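Local coordinates for malonyl CoA-acyl carrier protein transacylase (Staphylococcus aureus, PDB 3IM9) that transfers the malonyl group from malonyl-CoA to the holo form of acyl carrier protein, supplying malonyl-ACP for fatty acid biosynthesis, at residues I15-G20 / I281-V286. Sequence-based numbering, arbitrary orientation.
With SO4 (sulfate ion), chain D.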
ATOM      1  N   ILE A  15       6.371  -6.495   4.947  1.00 10.24           N
ATOM      2  CA  ILE A  15       5.257  -5.588   4.645  1.00 10.70           C
ATOM      3  C   ILE A  15       5.764  -4.511   3.694  1.00 10.42           C
ATOM      4  O   ILE A  15       6.987  -4.150   3.697  1.00 10.96           O
ATOM      5  CB  ILE A  15       4.630  -4.930   5.905  1.00  8.96           C
ATOM      6  CG1 ILE A  15       5.623  -4.012   6.631  1.00 11.98           C
ATOM      7  CG2 ILE A  15       4.153  -6.045   6.875  1.00 11.82           C
ATOM      8  CD1 ILE A  15       5.124  -3.408   7.948  1.00 11.94           C
ATOM      9  N   PHE A  16       4.844  -3.989   2.885  1.00  9.07           N
ATOM     10  CA  PHE A  16       5.291  -3.122   1.759  1.00  9.13           C
ATOM     11  C   PHE A  16       4.467  -1.827   1.756  1.00  9.99           C
ATOM     12  O   PHE A  16       3.233  -1.849   1.721  1.00 10.34           O
ATOM     13  CB  PHE A  16       5.081  -3.893   0.466  1.00  9.14           C
ATOM     14  CG  PHE A  16       5.907  -5.152   0.397  1.00 10.56           C
ATOM     15  CD1 PHE A  16       5.284  -6.387   0.583  1.00 10.74           C
ATOM     16  CD2 PHE A  16       7.268  -5.091   0.146  1.00  9.35           C
ATOM     17  CE1 PHE A  16       6.072  -7.577   0.593  1.00 12.44           C
ATOM     18  CE2 PHE A  16       8.052  -6.259   0.055  1.00 11.02           C
ATOM     19  CZ  PHE A  16       7.430  -7.520   0.253  1.00 12.86           C
ATOM     20  N   PRO A  17       5.118  -0.656   1.671  1.00 10.02           N
ATOM     21  CA  PRO A  17       4.407   0.632   1.629  1.00  9.82           C
ATOM     22  C   PRO A  17       3.836   0.908   0.244  1.00 10.33           C
ATOM     23  O   PRO A  17       4.192   0.293  -0.768  1.00 10.51           O
ATOM     24  CB  PRO A  17       5.508   1.621   1.961  1.00 10.88           C
ATOM     25  CG  PRO A  17       6.755   1.003   1.339  1.00 10.73           C
ATOM     26  CD  PRO A  17       6.603  -0.534   1.673  1.00  8.67           C
ATOM     27  N   GLY A  18       2.935   1.870   0.253  1.00  7.81           N
ATOM     28  CA  GLY A  18       2.246   2.365  -0.958  1.00  8.18           C
ATOM     29  C   GLY A  18       2.470   3.853  -1.191  1.00  8.38           C
ATOM     30  O   GLY A  18       3.435   4.473  -0.644  1.00  9.33           O
ATOM     31  N   GLN A  19       1.535   4.389  -1.968  1.00  9.67           N
ATOM     32  CA  GLN A  19       1.579   5.864  -2.331  1.00  8.83           C
ATOM     33  C   GLN A  19       1.828   6.692  -1.108  1.00 10.85           C
ATOM     34  O   GLN A  19       1.151   6.519  -0.037  1.00 13.42           O
ATOM     35  CB  GLN A  19       0.231   6.181  -2.977  1.00  9.85           C
ATOM     36  CG  GLN A  19       0.206   7.587  -3.592  1.00  8.63           C
ATOM     37  CD  GLN A  19       0.859   7.608  -4.934  1.00 10.97           C
ATOM     38  OE1 GLN A  19       0.705   6.696  -5.747  1.00 12.24           O
ATOM     39  NE2 GLN A  19       1.609   8.732  -5.208  1.00 11.46           N
ATOM     40  N   GLY A  20       2.754   7.624  -1.252  1.00 10.28           N
ATOM     41  CA  GLY A  20       3.154   8.470  -0.098  1.00 11.22           C
ATOM     42  C   GLY A  20       4.518   8.147   0.453  1.00 12.14           C
ATOM     43  O   GLY A  20       5.167   9.053   1.022  1.00 13.72           O
ATOM     44  N   ILE A 281       9.807  -3.183   3.673  1.00 10.90           N
ATOM     45  CA  ILE A 281      10.786  -3.269   2.571  1.00  9.97           C
ATOM     46  C   ILE A 281      10.299  -2.283   1.476  1.00 10.96           C
ATOM     47  O   ILE A 281       9.240  -2.482   0.832  1.00 10.75           O
ATOM     48  CB  ILE A 281      10.839  -4.721   1.988  1.00 12.14           C
ATOM     49  CG1 ILE A 281      11.271  -5.632   3.155  1.00 11.43           C
ATOM     50  CG2 ILE A 281      11.791  -4.776   0.756  1.00 10.23           C
ATOM     51  CD1 ILE A 281      11.186  -7.162   2.703  1.00 13.72           C
ATOM     52  N   GLY A 282      11.103  -1.204   1.276  1.00  9.65           N
ATOM     53  CA  GLY A 282      10.646  -0.150   0.352  1.00 10.07           C
ATOM     54  C   GLY A 282      11.287   1.136   0.857  1.00 10.48           C
ATOM     55  O   GLY A 282      11.993   1.179   1.832  1.00 10.69           O
ATOM     56  N   PRO A 283      10.967   2.233   0.211  1.00 10.27           N
ATOM     57  CA  PRO A 283      11.433   3.498   0.608  1.00 11.47           C
ATOM     58  C   PRO A 283      10.643   3.983   1.826  1.00 10.65           C
ATOM     59  O   PRO A 283       9.448   3.648   1.995  1.00  9.63           O
ATOM     60  CB  PRO A 283      11.044   4.421  -0.576  1.00 10.74           C
ATOM     61  CG  PRO A 283       9.833   3.841  -1.238  1.00 10.70           C
ATOM     62  CD  PRO A 283      10.046   2.286  -0.951  1.00 10.22           C
ATOM     63  N   GLY A 284      11.343   4.731   2.714  1.00 12.16           N
ATOM     64  CA  GLY A 284      10.679   5.217   3.908  1.00 12.63           C
ATOM     65  C   GLY A 284      10.456   4.166   4.995  1.00 12.87           C
ATOM     66  O   GLY A 284      10.795   2.988   4.812  1.00 11.79           O
ATOM     67  N   LYS A 285       9.864   4.582   6.104  1.00 11.89           N
ATOM     68  CA  LYS A 285       9.493   3.650   7.152  1.00 12.45           C
ATOM     69  C   LYS A 285       8.096   3.996   7.631  1.00 11.54           C
ATOM     70  O   LYS A 285       7.815   3.948   8.829  1.00 11.87           O
ATOM     71  CB  LYS A 285      10.485   3.723   8.313  1.00 14.66           C
ATOM     72  CG  LYS A 285      11.094   5.099   8.524  1.00 21.26           C
ATOM     73  CD  LYS A 285      12.398   5.013   9.301  1.00 29.21           C
ATOM     74  CE  LYS A 285      12.240   5.563  10.708  1.00 38.28           C
ATOM     75  NZ  LYS A 285      13.474   5.377  11.520  1.00 41.99           N
ATOM     76  N   VAL A 286       7.219   4.360   6.699  1.00 11.86           N
ATOM     77  CA  VAL A 286       5.904   4.817   7.101  1.00 10.64           C
ATOM     78  C   VAL A 286       5.090   3.715   7.764  1.00 10.57           C
ATOM     79  O   VAL A 286       4.425   3.961   8.777  1.00 10.78           O
ATOM     80  CB  VAL A 286       5.115   5.302   5.846  1.00 10.26           C
ATOM     81  CG1 VAL A 286       3.657   5.746   6.220  1.00 11.79           C
ATOM     82  CG2 VAL A 286       5.854   6.418   5.121  1.00 12.26           C
TER
HETATM   83  S   SO4 D 901       1.504   4.185   2.736  1.00 22.35           S
HETATM   84  O1  SO4 D 901       2.125   2.854   2.664  1.00 18.82           O
HETATM   85  O2  SO4 D 901       2.557   5.353   2.573  1.00 23.51           O
HETATM   86  O3  SO4 D 901       0.551   4.124   1.639  1.00 39.95           O
HETATM   87  O4  SO4 D 901       0.813   4.355   4.170  1.00 27.56           O
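Phe16 lies alongside Ile281, the two side chains pointing the same way, with ring atom CE2 of Phe16 3.7 Å from Ile281 CB. Phe16 CG stands anti to the carbonyl carbon (chi1 -63°), which brings the CD2–CE2 edge against the neighbouring strand end. That edge also receives Ile281 O, close to the ring plane and 3.3 Å from Phe16 CD2, where the slightly positive aromatic hydrogens suit an oxygen. The same carbonyl is hydrogen-bonded by Ser78 of helix 67-84, so it is not left bare in the buried interior.

The main chains of the parallel neighbours 11-16 and 275-281 are joined here by Ile281 N donating to Ile15 O at 3.0 Å, the oxygen meeting it almost head-on (C=O...N 177°). Beyond this bond the strands give way to loops. Pro17, with no N-H to offer, suits the strand's end; its CD rests 3.4 Å from Ile281 O, and its CG meets Pro283 CD at 4.2 Å. Gly282, just before Pro283, faces Pro17 with its CA; its backbone angles (phi 151°) call for glycine, and a beta carbon would collide with Pro17 CG.

Past Pro17, Gly18 N gives a nearly straight 2.7 Å bond to O1 of a sulfate, probably from the crystallisation liquor, while Val286 CG1 borders the ion's O4. Phe16 also packs on helix 99-106, and the side chain of Pro17 lies about 9 Å from that of Ser97, the probable nucleophile. An apolar seam thus joins the central strands of the acyl transferase core, while the neighbouring backbone N-H can hold an anion.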